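Local coordinates for uncharacterized protein (Leptospirillum rubarum, PDB 3O2I), which is of unknown function but forms a two-chain assembly in which a beta-sheet of one subunit runs on into the other, at residues Y30-R35 and L77-Y82; I43-S48 and K81-A86; Y57-E62 and H87-A92; I98-E103 and R110-A115. All coordinates share one frame; numbering follows the deposited sequence.

Contact 1 of 4, residues Y30-R35 and L77-Y82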
loop_
_atom_site.group_PDB
_atom_site.type_symbol
_atom_site.label_atom_id
_atom_site.label_comp_id
_atom_site.label_asym_id
_atom_site.label_seq_id
_atom_site.Cartn_x
_atom_site.Cartn_y
_atom_site.Cartn_z
ATOM N N TYR B 30 -5.066 5.439 0.811
ATOM C CA TYR B 30 -4.472 6.751 0.575
ATOM C C TYR B 30 -3.161 6.884 1.334
ATOM O O TYR B 30 -3.135 6.889 2.565
ATOM C CB TYR B 30 -5.470 7.885 0.921
ATOM C CG TYR B 30 -6.653 7.793 0.009
ATOM C CD1 TYR B 30 -6.686 8.492 -1.186
ATOM C CD2 TYR B 30 -7.700 6.938 0.296
ATOM C CE1 TYR B 30 -7.744 8.355 -2.058
ATOM C CE2 TYR B 30 -8.763 6.806 -0.561
ATOM C CZ TYR B 30 -8.772 7.508 -1.740
ATOM O OH TYR B 30 -9.822 7.356 -2.600
ATOM N N GLU B 31 -2.071 6.982 0.584
ATOM C CA GLU B 31 -0.755 7.101 1.183
ATOM C C GLU B 31 -0.187 8.527 1.143
ATOM O O GLU B 31 -0.282 9.219 0.131
ATOM C CB GLU B 31 0.215 6.148 0.497
ATOM C CG GLU B 31 1.592 6.125 1.111
ATOM C CD GLU B 31 2.566 5.270 0.300
ATOM O OE1 GLU B 31 2.222 4.895 -0.840
ATOM O OE2 GLU B 31 3.664 4.970 0.813
ATOM N N LEU B 32 0.426 8.933 2.253
ATOM C CA LEU B 32 1.141 10.205 2.355
ATOM C C LEU B 32 2.607 9.915 2.617
ATOM O O LEU B 32 2.952 9.161 3.536
ATOM C CB LEU B 32 0.576 11.044 3.502
ATOM C CG LEU B 32 -0.884 11.492 3.410
ATOM C CD1 LEU B 32 -1.384 11.986 4.756
ATOM C CD2 LEU B 32 -1.069 12.563 2.357
ATOM N N VAL B 33 3.474 10.513 1.813
ATOM C CA VAL B 33 4.900 10.237 1.905
ATOM C C VAL B 33 5.712 11.493 2.260
ATOM O O VAL B 33 5.542 12.550 1.653
ATOM C CB VAL B 33 5.423 9.660 0.583
ATOM C CG1 VAL B 33 6.923 9.438 0.656
ATOM C CG2 VAL B 33 4.682 8.338 0.228
ATOM N N SER B 34 6.590 11.362 3.248
ATOM C CA SER B 34 7.593 12.382 3.538
ATOM C C SER B 34 8.933 11.857 3.056
ATOM O O SER B 34 9.533 10.987 3.683
ATOM C CB SER B 34 7.643 12.697 5.038
ATOM O OG SER B 34 8.727 13.557 5.363
ATOM N N ARG B 35 9.391 12.380 1.928
ATOM C CA ARG B 35 10.623 11.918 1.309
ATOM C C ARG B 35 11.861 12.395 2.065
ATOM O O ARG B 35 11.938 13.550 2.482
ATOM C CB ARG B 35 10.685 12.392 -0.140
ATOM C CG ARG B 35 9.572 11.841 -1.003
ATOM C CD ARG B 35 9.613 12.441 -2.393
ATOM N NE ARG B 35 8.361 12.196 -3.094
ATOM C CZ ARG B 35 7.754 13.082 -3.871
ATOM N NH1 ARG B 35 8.286 14.290 -4.043
ATOM N NH2 ARG B 35 6.610 12.762 -4.472
ATOM N N LEU B 77 2.351 14.313 9.703
ATOM C CA LEU B 77 1.702 13.755 10.886
ATOM C C LEU B 77 0.388 14.460 11.191
ATOM O O LEU B 77 -0.586 13.830 11.616
ATOM C CB LEU B 77 2.631 13.854 12.096
ATOM C CG LEU B 77 3.946 13.088 11.994
ATOM C CD1 LEU B 77 4.761 13.265 13.265
ATOM C CD2 LEU B 77 3.684 11.599 11.711
ATOM N N GLU B 78 0.367 15.773 10.968
ATOM C CA GLU B 78 -0.800 16.588 11.295
ATOM C C GLU B 78 -1.927 16.385 10.287
ATOM O O GLU B 78 -3.083 16.215 10.666
ATOM C CB GLU B 78 -0.412 18.078 11.404
ATOM C CG GLU B 78 0.788 18.330 12.319
ATOM C CD GLU B 78 0.811 19.735 12.910
ATOM O OE1 GLU B 78 1.915 20.324 13.017
ATOM O OE2 GLU B 78 -0.271 20.251 13.268
ATOM N N VAL B 79 -1.583 16.404 9.004
ATOM C CA VAL B 79 -2.534 16.115 7.933
ATOM C C VAL B 79 -3.205 14.742 8.132
ATOM O O VAL B 79 -4.429 14.599 8.007
ATOM C CB VAL B 79 -1.824 16.153 6.563
ATOM C CG1 VAL B 79 -2.750 15.658 5.458
ATOM C CG2 VAL B 79 -1.313 17.564 6.274
ATOM N N SER B 80 -2.395 13.734 8.438
ATOM C CA SER B 80 -2.916 12.402 8.746
ATOM C C SER B 80 -3.970 12.469 9.853
ATOM O O SER B 80 -5.076 11.937 9.704
ATOM C CB SER B 80 -1.779 11.467 9.158
ATOM O OG SER B 80 -2.277 10.187 9.532
ATOM N N LYS B 81 -3.621 13.131 10.956
ATOM C CA LYS B 81 -4.518 13.271 12.108
ATOM C C LYS B 81 -5.856 13.902 11.740
ATOM O O LYS B 81 -6.890 13.560 12.309
ATOM C CB LYS B 81 -3.862 14.108 13.206
ATOM C CG LYS B 81 -2.849 13.369 14.057
ATOM C CD LYS B 81 -2.392 14.242 15.222
ATOM C CE LYS B 81 -3.551 14.576 16.153
ATOM N NZ LYS B 81 -3.148 15.504 17.257
ATOM N N TYR B 82 -5.827 14.821 10.783
ATOM C CA TYR B 82 -7.024 15.548 10.379
ATOM C C TYR B 82 -7.926 14.706 9.483
ATOM O O TYR B 82 -9.142 14.679 9.672
ATOM C CB TYR B 82 -6.665 16.876 9.695
ATOM C CG TYR B 82 -7.859 17.571 9.086
ATOM C CD1 TYR B 82 -8.715 18.342 9.867
ATOM C CD2 TYR B 82 -8.141 17.444 7.734
ATOM C CE1 TYR B 82 -9.823 18.970 9.310
ATOM C CE2 TYR B 82 -9.238 18.063 7.169
ATOM C CZ TYR B 82 -10.080 18.824 7.960
ATOM O OH TYR B 82 -11.175 19.431 7.389
#

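Contact 2 of 4, residues I43-S48 and K81-A86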
loop_
_atom_site.group_PDB
_atom_site.type_symbol
_atom_site.label_atom_id
_atom_site.label_comp_id
_atom_site.label_asym_id
_atom_site.label_seq_id
_atom_site.Cartn_x
_atom_site.Cartn_y
_atom_site.Cartn_z
ATOM N N ILE B 43 2.703 7.004 5.476
ATOM C CA ILE B 43 1.445 6.874 6.192
ATOM C C ILE B 43 0.428 6.303 5.232
ATOM O O ILE B 43 0.220 6.839 4.142
ATOM C CB ILE B 43 0.902 8.229 6.674
ATOM C CG1 ILE B 43 1.991 9.040 7.374
ATOM C CG2 ILE B 43 -0.303 8.021 7.587
ATOM C CD1 ILE B 43 2.065 8.800 8.862
ATOM N N TYR B 44 -0.207 5.216 5.641
ATOM C CA TYR B 44 -1.224 4.573 4.818
ATOM C C TYR B 44 -2.566 4.757 5.482
ATOM O O TYR B 44 -2.774 4.273 6.594
ATOM C CB TYR B 44 -0.917 3.067 4.660
ATOM C CG TYR B 44 0.387 2.804 3.940
ATOM C CD1 TYR B 44 0.440 2.792 2.552
ATOM C CD2 TYR B 44 1.564 2.589 4.644
ATOM C CE1 TYR B 44 1.627 2.566 1.883
ATOM C CE2 TYR B 44 2.763 2.347 3.979
ATOM C CZ TYR B 44 2.784 2.343 2.599
ATOM O OH TYR B 44 3.963 2.106 1.923
ATOM N N LEU B 45 -3.475 5.446 4.799
ATOM C CA LEU B 45 -4.834 5.646 5.304
ATOM C C LEU B 45 -5.846 4.860 4.476
ATOM O O LEU B 45 -5.684 4.693 3.275
ATOM C CB LEU B 45 -5.212 7.122 5.260
ATOM C CG LEU B 45 -4.300 8.108 5.991
ATOM C CD1 LEU B 45 -4.916 9.507 5.916
ATOM C CD2 LEU B 45 -4.102 7.698 7.433
ATOM N N LEU B 46 -6.902 4.405 5.129
ATOM C CA LEU B 46 -7.952 3.648 4.468
ATOM C C LEU B 46 -9.239 4.431 4.492
ATOM O O LEU B 46 -9.530 5.105 5.474
ATOM C CB LEU B 46 -8.191 2.329 5.210
ATOM C CG LEU B 46 -7.325 1.120 4.893
ATOM C CD1 LEU B 46 -6.115 1.529 4.075
ATOM C CD2 LEU B 46 -6.943 0.380 6.181
ATOM N N HIS B 47 -10.019 4.326 3.424
ATOM C CA HIS B 47 -11.374 4.873 3.421
ATOM C C HIS B 47 -12.312 3.946 2.657
ATOM O O HIS B 47 -11.910 3.318 1.680
ATOM C CB HIS B 47 -11.408 6.270 2.802
ATOM C CG HIS B 47 -12.574 7.092 3.243
ATOM N ND1 HIS B 47 -13.864 6.840 2.825
ATOM C CD2 HIS B 47 -12.650 8.159 4.076
ATOM C CE1 HIS B 47 -14.684 7.715 3.382
ATOM N NE2 HIS B 47 -13.975 8.520 4.153
ATOM N N SER B 48 -13.561 3.864 3.104
ATOM C CA SER B 48 -14.546 3.030 2.431
ATOM C C SER B 48 -14.971 3.602 1.084
ATOM O O SER B 48 -15.494 2.879 0.242
ATOM C CB SER B 48 -15.769 2.761 3.323
ATOM O OG SER B 48 -16.483 3.949 3.618
ATOM N N LYS B 81 -3.621 13.131 10.956
ATOM C CA LYS B 81 -4.518 13.271 12.108
ATOM C C LYS B 81 -5.856 13.902 11.740
ATOM O O LYS B 81 -6.890 13.560 12.309
ATOM C CB LYS B 81 -3.862 14.108 13.206
ATOM C CG LYS B 81 -2.849 13.369 14.057
ATOM C CD LYS B 81 -2.392 14.242 15.222
ATOM C CE LYS B 81 -3.551 14.576 16.153
ATOM N NZ LYS B 81 -3.148 15.504 17.257
ATOM N N TYR B 82 -5.827 14.821 10.783
ATOM C CA TYR B 82 -7.024 15.548 10.379
ATOM C C TYR B 82 -7.926 14.706 9.483
ATOM O O TYR B 82 -9.142 14.679 9.672
ATOM C CB TYR B 82 -6.665 16.876 9.695
ATOM C CG TYR B 82 -7.859 17.571 9.086
ATOM C CD1 TYR B 82 -8.715 18.342 9.867
ATOM C CD2 TYR B 82 -8.141 17.444 7.734
ATOM C CE1 TYR B 82 -9.823 18.970 9.310
ATOM C CE2 TYR B 82 -9.238 18.063 7.169
ATOM C CZ TYR B 82 -10.080 18.824 7.960
ATOM O OH TYR B 82 -11.175 19.431 7.389
ATOM N N LEU B 83 -7.336 14.025 8.503
ATOM C CA LEU B 83 -8.099 13.099 7.673
ATOM C C LEU B 83 -8.801 12.046 8.523
ATOM O O LEU B 83 -9.950 11.689 8.259
ATOM C CB LEU B 83 -7.207 12.421 6.625
ATOM C CG LEU B 83 -6.581 13.361 5.590
ATOM C CD1 LEU B 83 -5.830 12.569 4.527
ATOM C CD2 LEU B 83 -7.642 14.231 4.946
ATOM N N VAL B 84 -8.110 11.547 9.543
ATOM C CA VAL B 84 -8.695 10.529 10.415
ATOM C C VAL B 84 -9.881 11.080 11.206
ATOM O O VAL B 84 -10.956 10.481 11.221
ATOM C CB VAL B 84 -7.655 9.922 11.391
ATOM C CG1 VAL B 84 -8.359 9.207 12.546
ATOM C CG2 VAL B 84 -6.728 8.960 10.654
ATOM N N THR B 85 -9.689 12.234 11.841
ATOM C CA THR B 85 -10.715 12.817 12.713
ATOM C C THR B 85 -11.877 13.464 11.960
ATOM O O THR B 85 -13.033 13.333 12.352
ATOM C CB THR B 85 -10.106 13.870 13.653
ATOM O OG1 THR B 85 -9.201 13.232 14.559
ATOM C CG2 THR B 85 -11.195 14.566 14.448
ATOM N N ALA B 86 -11.560 14.147 10.869
ATOM C CA ALA B 86 -12.544 14.948 10.154
ATOM C C ALA B 86 -13.276 14.224 9.026
ATOM O O ALA B 86 -14.384 14.606 8.667
ATOM C CB ALA B 86 -11.893 16.216 9.622
#

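Contact 3 of 4, residues Y57-E62 and H87-A92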
loop_
_atom_site.group_PDB
_atom_site.type_symbol
_atom_site.label_atom_id
_atom_site.label_comp_id
_atom_site.label_asym_id
_atom_site.label_seq_id
_atom_site.Cartn_x
_atom_site.Cartn_y
_atom_site.Cartn_z
ATOM N N TYR B 57 -6.041 15.890 -2.997
ATOM C CA TYR B 57 -5.229 17.101 -2.821
ATOM C C TYR B 57 -5.968 18.193 -2.045
ATOM O O TYR B 57 -5.395 18.817 -1.157
ATOM C CB TYR B 57 -4.752 17.650 -4.167
ATOM C CG TYR B 57 -3.481 17.004 -4.667
ATOM C CD1 TYR B 57 -3.523 15.865 -5.463
ATOM C CD2 TYR B 57 -2.239 17.526 -4.334
ATOM C CE1 TYR B 57 -2.355 15.265 -5.919
ATOM C CE2 TYR B 57 -1.068 16.940 -4.789
ATOM C CZ TYR B 57 -1.131 15.809 -5.577
ATOM O OH TYR B 57 0.027 15.220 -6.026
ATOM N N ASN B 58 -7.235 18.415 -2.385
ATOM C CA ASN B 58 -8.077 19.377 -1.668
ATOM C C ASN B 58 -8.235 19.094 -0.174
ATOM O O ASN B 58 -8.367 20.021 0.629
ATOM C CB ASN B 58 -9.452 19.487 -2.325
ATOM C CG ASN B 58 -9.456 20.439 -3.506
ATOM O OD1 ASN B 58 -9.227 21.640 -3.351
ATOM N ND2 ASN B 58 -9.718 19.907 -4.696
ATOM N N LEU B 59 -8.225 17.814 0.194
ATOM C CA LEU B 59 -8.255 17.430 1.600
ATOM C C LEU B 59 -7.044 17.968 2.367
ATOM O O LEU B 59 -7.169 18.345 3.531
ATOM C CB LEU B 59 -8.321 15.907 1.745
ATOM C CG LEU B 59 -9.688 15.288 1.467
ATOM C CD1 LEU B 59 -9.629 13.779 1.627
ATOM C CD2 LEU B 59 -10.734 15.886 2.397
ATOM N N LEU B 60 -5.875 17.978 1.724
ATOM C CA LEU B 60 -4.663 18.483 2.367
ATOM C C LEU B 60 -4.784 19.992 2.603
ATOM O O LEU B 60 -4.401 20.496 3.663
ATOM C CB LEU B 60 -3.395 18.174 1.544
ATOM C CG LEU B 60 -3.084 16.739 1.089
ATOM C CD1 LEU B 60 -1.579 16.550 0.788
ATOM C CD2 LEU B 60 -3.552 15.703 2.087
ATOM N N LEU B 61 -5.298 20.714 1.611
ATOM C CA LEU B 61 -5.556 22.140 1.788
ATOM C C LEU B 61 -6.426 22.347 3.031
ATOM O O LEU B 61 -6.129 23.203 3.860
ATOM C CB LEU B 61 -6.216 22.751 0.546
ATOM C CG LEU B 61 -5.344 22.688 -0.715
ATOM C CD1 LEU B 61 -6.100 23.181 -1.937
ATOM C CD2 LEU B 61 -4.054 23.478 -0.536
ATOM N N GLU B 62 -7.472 21.534 3.179
ATOM C CA GLU B 62 -8.343 21.647 4.343
ATOM C C GLU B 62 -7.536 21.496 5.627
ATOM O O GLU B 62 -7.604 22.341 6.514
ATOM C CB GLU B 62 -9.466 20.611 4.305
ATOM C CG GLU B 62 -10.637 20.961 3.400
ATOM C CD GLU B 62 -11.753 19.926 3.476
ATOM O OE1 GLU B 62 -12.110 19.508 4.602
ATOM O OE2 GLU B 62 -12.270 19.523 2.410
ATOM N N HIS B 87 -12.671 13.191 8.448
ATOM C CA HIS B 87 -13.266 12.604 7.251
ATOM C C HIS B 87 -13.371 11.074 7.245
ATOM O O HIS B 87 -13.739 10.479 6.231
ATOM C CB HIS B 87 -12.553 13.118 5.998
ATOM C CG HIS B 87 -12.875 14.541 5.664
ATOM N ND1 HIS B 87 -14.077 14.919 5.106
ATOM C CD2 HIS B 87 -12.154 15.678 5.811
ATOM C CE1 HIS B 87 -14.082 16.227 4.920
ATOM N NE2 HIS B 87 -12.929 16.712 5.343
ATOM N N GLY B 88 -13.065 10.446 8.374
ATOM C CA GLY B 88 -13.330 9.028 8.545
ATOM C C GLY B 88 -12.292 8.074 7.976
ATOM O O GLY B 88 -12.570 6.883 7.813
ATOM N N PHE B 89 -11.103 8.588 7.671
ATOM C CA PHE B 89 -9.982 7.740 7.277
ATOM C C PHE B 89 -9.493 6.978 8.505
ATOM O O PHE B 89 -9.505 7.501 9.625
ATOM C CB PHE B 89 -8.826 8.578 6.717
ATOM C CG PHE B 89 -9.109 9.212 5.380
ATOM C CD1 PHE B 89 -8.680 8.612 4.210
ATOM C CD2 PHE B 89 -9.768 10.434 5.297
ATOM C CE1 PHE B 89 -8.928 9.196 2.980
ATOM C CE2 PHE B 89 -10.017 11.029 4.063
ATOM C CZ PHE B 89 -9.609 10.412 2.908
ATOM N N VAL B 90 -9.073 5.736 8.305
ATOM C CA VAL B 90 -8.481 4.965 9.390
ATOM C C VAL B 90 -7.049 4.666 8.994
ATOM O O VAL B 90 -6.787 4.301 7.851
ATOM C CB VAL B 90 -9.277 3.666 9.696
ATOM C CG1 VAL B 90 -10.725 4.001 9.971
ATOM C CG2 VAL B 90 -9.195 2.693 8.555
ATOM N N GLU B 91 -6.115 4.870 9.916
ATOM C CA GLU B 91 -4.709 4.656 9.596
ATOM C C GLU B 91 -4.373 3.180 9.671
ATOM O O GLU B 91 -4.715 2.515 10.645
ATOM C CB GLU B 91 -3.796 5.432 10.541
ATOM C CG GLU B 91 -2.310 5.296 10.200
ATOM C CD GLU B 91 -1.416 6.126 11.107
ATOM O OE1 GLU B 91 -1.911 6.624 12.141
ATOM O OE2 GLU B 91 -0.218 6.275 10.783
ATOM N N ALA B 92 -3.709 2.677 8.634
ATOM C CA ALA B 92 -3.247 1.288 8.608
ATOM C C ALA B 92 -1.903 1.222 9.305
ATOM O O ALA B 92 -1.215 2.243 9.441
ATOM C CB ALA B 92 -3.124 0.802 7.187
#

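Contact 4 of 4, residues I98-E103 and R110-A115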
loop_
_atom_site.group_PDB
_atom_site.type_symbol
_atom_site.label_atom_id
_atom_site.label_comp_id
_atom_site.label_asym_id
_atom_site.label_seq_id
_atom_site.Cartn_x
_atom_site.Cartn_y
_atom_site.Cartn_z
ATOM N N ILE B 98 5.048 -8.314 -1.834
ATOM C CA ILE B 98 5.710 -9.449 -2.464
ATOM C C ILE B 98 5.511 -9.364 -3.966
ATOM O O ILE B 98 4.376 -9.310 -4.434
ATOM C CB ILE B 98 5.132 -10.796 -1.970
ATOM C CG1 ILE B 98 5.610 -11.086 -0.540
ATOM C CG2 ILE B 98 5.528 -11.942 -2.936
ATOM C CD1 ILE B 98 5.050 -12.379 0.069
ATOM N N GLY B 99 6.603 -9.352 -4.723
ATOM C CA GLY B 99 6.500 -9.276 -6.175
ATOM C C GLY B 99 7.365 -10.274 -6.938
ATOM O O GLY B 99 8.400 -10.714 -6.448
ATOM N N PHE B 100 6.922 -10.624 -8.143
ATOM C CA PHE B 100 7.664 -11.498 -9.050
ATOM C C PHE B 100 7.400 -11.053 -10.486
ATOM O O PHE B 100 6.378 -10.416 -10.768
ATOM C CB PHE B 100 7.265 -12.984 -8.861
ATOM C CG PHE B 100 7.490 -13.508 -7.457
ATOM C CD1 PHE B 100 8.772 -13.838 -7.015
ATOM C CD2 PHE B 100 6.423 -13.683 -6.584
ATOM C CE1 PHE B 100 8.985 -14.316 -5.718
ATOM C CE2 PHE B 100 6.628 -14.163 -5.273
ATOM C CZ PHE B 100 7.909 -14.471 -4.841
ATOM N N PRO B 101 8.334 -11.354 -11.403
ATOM C CA PRO B 101 7.990 -11.157 -12.814
ATOM C C PRO B 101 6.728 -11.957 -13.142
ATOM O O PRO B 101 6.577 -13.072 -12.645
ATOM C CB PRO B 101 9.198 -11.744 -13.550
ATOM C CG PRO B 101 10.328 -11.605 -12.592
ATOM C CD PRO B 101 9.739 -11.760 -11.217
ATOM N N GLY B 102 5.829 -11.392 -13.945
ATOM C CA GLY B 102 4.651 -12.115 -14.400
ATOM C C GLY B 102 5.003 -13.372 -15.187
ATOM O O GLY B 102 4.303 -14.384 -15.129
ATOM N N GLU B 103 6.109 -13.304 -15.915
ATOM C CA GLU B 103 6.568 -14.410 -16.736
ATOM C C GLU B 103 7.128 -15.583 -15.923
ATOM O O GLU B 103 7.320 -16.667 -16.469
ATOM C CB GLU B 103 7.644 -13.918 -17.698
ATOM C CG GLU B 103 8.948 -13.569 -16.992
ATOM C CD GLU B 103 10.040 -13.141 -17.941
ATOM O OE1 GLU B 103 10.381 -11.939 -17.942
ATOM O OE2 GLU B 103 10.558 -14.005 -18.683
ATOM N N ARG B 110 8.307 -20.669 -6.466
ATOM C CA ARG B 110 8.474 -21.519 -5.293
ATOM C C ARG B 110 9.956 -21.607 -4.901
ATOM O O ARG B 110 10.297 -21.555 -3.716
ATOM C CB ARG B 110 7.877 -22.908 -5.541
ATOM C CG ARG B 110 7.854 -23.801 -4.303
ATOM C CD ARG B 110 7.616 -25.255 -4.666
ATOM N NE ARG B 110 6.325 -25.504 -5.306
ATOM C CZ ARG B 110 5.191 -25.740 -4.644
ATOM N NH1 ARG B 110 5.176 -25.721 -3.316
ATOM N NH2 ARG B 110 4.066 -25.980 -5.309
ATOM N N ARG B 111 10.828 -21.726 -5.901
ATOM C CA ARG B 111 12.275 -21.681 -5.672
ATOM C C ARG B 111 12.687 -20.441 -4.882
ATOM O O ARG B 111 13.367 -20.540 -3.862
ATOM C CB ARG B 111 13.026 -21.677 -7.004
ATOM C CG ARG B 111 13.684 -22.992 -7.374
ATOM C CD ARG B 111 15.186 -22.946 -7.147
ATOM N NE ARG B 111 15.790 -24.272 -7.277
ATOM C CZ ARG B 111 17.021 -24.583 -6.879
ATOM N NH1 ARG B 111 17.795 -23.666 -6.313
ATOM N NH2 ARG B 111 17.476 -25.818 -7.044
ATOM N N ARG B 112 12.288 -19.269 -5.373
ATOM C CA ARG B 112 12.665 -18.016 -4.737
ATOM C C ARG B 112 12.109 -17.923 -3.315
ATOM O O ARG B 112 12.794 -17.452 -2.401
ATOM C CB ARG B 112 12.209 -16.825 -5.581
ATOM C CG ARG B 112 12.911 -16.744 -6.931
ATOM C CD ARG B 112 12.475 -15.520 -7.718
ATOM N NE ARG B 112 13.247 -15.371 -8.952
ATOM C CZ ARG B 112 13.228 -14.280 -9.711
ATOM N NH1 ARG B 112 12.495 -13.231 -9.359
ATOM N NH2 ARG B 112 13.960 -14.227 -10.812
ATOM N N ILE B 113 10.879 -18.393 -3.125
ATOM C CA ILE B 113 10.265 -18.347 -1.805
ATOM C C ILE B 113 11.019 -19.237 -0.814
ATOM O O ILE B 113 11.351 -18.802 0.291
ATOM C CB ILE B 113 8.794 -18.739 -1.849
ATOM C CG1 ILE B 113 7.967 -17.650 -2.549
ATOM C CG2 ILE B 113 8.267 -18.953 -0.454
ATOM C CD1 ILE B 113 6.517 -18.053 -2.724
ATOM N N ASN B 114 11.288 -20.479 -1.211
ATOM C CA ASN B 114 12.066 -21.385 -0.366
ATOM C C ASN B 114 13.426 -20.810 0.016
ATOM O O ASN B 114 13.849 -20.921 1.165
ATOM C CB ASN B 114 12.229 -22.764 -1.024
ATOM C CG ASN B 114 10.923 -23.533 -1.081
ATOM O OD1 ASN B 114 10.131 -23.503 -0.137
ATOM N ND2 ASN B 114 10.685 -24.215 -2.193
ATOM N N ALA B 115 14.111 -20.195 -0.938
ATOM C CA ALA B 115 15.418 -19.614 -0.639
ATOM C C ALA B 115 15.273 -18.508 0.401
ATOM O O ALA B 115 16.120 -18.351 1.280
ATOM C CB ALA B 115 16.073 -19.071 -1.898
HETATM O O HOH W 1 10.926 -11.615 -7.217
#

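Contact 1 of 4, residues Y30-R35 and L77-Y82
Strand 30-35 and helix segment 77-82 come nearest at Leu32 and Ser80, whose CA atoms lie 7.9 Å apart, a spacing that lets one layer of side chains fill the gap between strand and helix. Leu32 supplies most of that layer. Its CB points at the helix, and with CG turned beside the backbone N, opposite the carbonyl carbon (chi1 -63°), the CD1 methyl is carried to the helix surface. There CD1 meets Val79 CG1 at 4.0 Å, the two branched side chains crossing obliquely, methyl against methyl. The valine answers from its own side: CG1 stands anti to the backbone N (chi1 172°), and this is the branch that faces the strand. The same leucine methyl also rests beside the helix backbone, with CD1 4.2 Å from Ser80 N and 4.5 Å from Ser80 CB. A small residue at this position leaves the strand side chain close to the helix main chain. The principle illustrated is the two-layer alpha/beta arrangement, in which alternate residues of a strand serve different neighbours: Leu32 turns to the helical layer, whereas Glu31 pairs with Arg42 in a salt bridge. Phe56 and Leu60 of helix 53-63 and Ile76 of helix 72-87 close around Leu32, and Leu60 also touches Val79. Along one side strand 30-35 bonds to strand 41-47; along its other side it forms a parallel ladder with a strand of the second subunit, so the sheet runs on across the interface.

Contact 2 of 4, residues I43-S48 and K81-A86
Leu45 and Leu83 meet where helix 72-87 lies against the middle strand of the three antiparallel strands this chain contributes to its sheet, a simple case of helix-on-sheet packing. The CA atoms of Leu45 and Val84 are 8.1 Å apart, and Leu45 is the strand residue that bridges the space. Its CB points toward the helix, CG anti to the carbonyl carbon (chi1 -56°) sends the fork out in that direction, and the fork divides the work between two helix residues. Branch CD1 goes to Leu83, ending 3.5 Å from Leu83 CD1, closer than methyl groups usually sit, and 3.8 Å from Leu83 CB. Branch CD2 leans to the next residue, 4.3 Å from Val84 CG2. The two leucine side chains cross at about a right angle. Phe89, just beyond the helix, touches both leucines and closes the end of the cluster, while Ser80 packs on Leu45 a turn back. Nearby, His47 NE2 is hydrogen-bonded to His87 O, tying the end of the strand to the end of the helix. Between the two segments themselves the meeting is wholly hydrocarbon: it rests on dispersion and the exclusion of water, and the tight methyl pair probably leaves Leu45 little room to turn.

Contact 3 of 4, residues Y57-E62 and H87-A92
His87, at the end of helix 72-87, is gripped from two directions by helix 53-63; CG anti to its carbonyl carbon (chi1 -73°) carries the ring toward that helix. At the ring edge, NE2 donates to Glu62 OE1 at 3.0 Å (160° at the hydrogen), on the syn side of the carboxylate and 29° out of its plane, while OE1 lies close to the imidazole plane. The same OE1 is hydrogen-bonded to Tyr82 OH, so two donors hold this oxygen. Over one ring face lies Leu59 CD2, a CH-pi contact 3.9 Å from the His87 ring centroid. With His87 reduced to an alanine, Glu62 OE1 would probably keep only Tyr82 OH of the two, and Leu59 CD2 would lose the ring it covers. Gly88 follows with positive phi, leaving the helix and turning the chain toward Phe89. The Phe89 and Leu59 side chains approach from opposite directions, Phe89 CZ 3.6 Å from Leu59 CD1, the methyl set obliquely to the ring. Leu59 thus gives each ring one methyl. Trp51 stacks on Phe89, and Leu83 touches both Leu59 and Phe89. From Val90 the chain enters the sheet beside strand 41-47, completing a two-layer alpha/beta fold with helices 53-63 and 72-87 on one face.

Contact 4 of 4, residues I98-E103 and R110-A115
Phe100 and Arg112, with CA atoms 9.3 Å apart, mark the nearest approach within a strand-loop-helix arm, strand 95-101 followed by helix 106-117, that extends from the body of its own chain and packs on the second subunit. The N-to-C directions of the short strand and helix segments are 141° apart, nearer antiparallel than parallel. Arg110, whose CB points away from the strand, belongs with Lys106 and Thr107 to a site holding a dithiothreitol molecule. First along the strand, Gly99 offers its carbonyl: Gly99 O accepts from a water at 2.8 Å, and that water weakly accepts in turn from Arg112 NH1 at 3.1 Å, lying in the guanidinium plane. Phe100 comes next, its CB toward the helix. Ring atom CZ reaches Ile113 CG1 at 3.9 Å, while CE1 lies 4.1 Å from Arg112 CB. Extended from CG to NE (chi2 -178°, chi3 174°), the arginine chain slides past the ring in the opposite direction, bringing Arg112 CD to 4.1 Å from Phe100 CD1. Trp72 of the second subunit adds an edge-to-face pair with Phe100. Exchanging this ring for an alanine would probably open a gap beside Ile113 and leave Trp72 of the second subunit without its aromatic mate. Beyond Phe100, Pro101 touches the far end of the arginine, its CD 3.6 Å from Arg112 NH1.

Overall arrangement
From the N terminus the chain lays down strands 28-35 and 41-47, then helices 53-63 and 72-87, and returns to the sheet at 90-91. Contact 1 closes the loop from the first strand to the second helix, and contact 2 does the same from the middle strand one turn further along that helix, sharing Lys81 and Tyr82 with contact 1. Contact 3 crosses both, joining the first helix to the exit of the second; its centre is about 5 Å from that of contact 2. Together the three unite sheet and helices. Contact 4 follows in series, its centre about 32 Å from that of contact 1, closing a short loop in the arm that engages the second subunit.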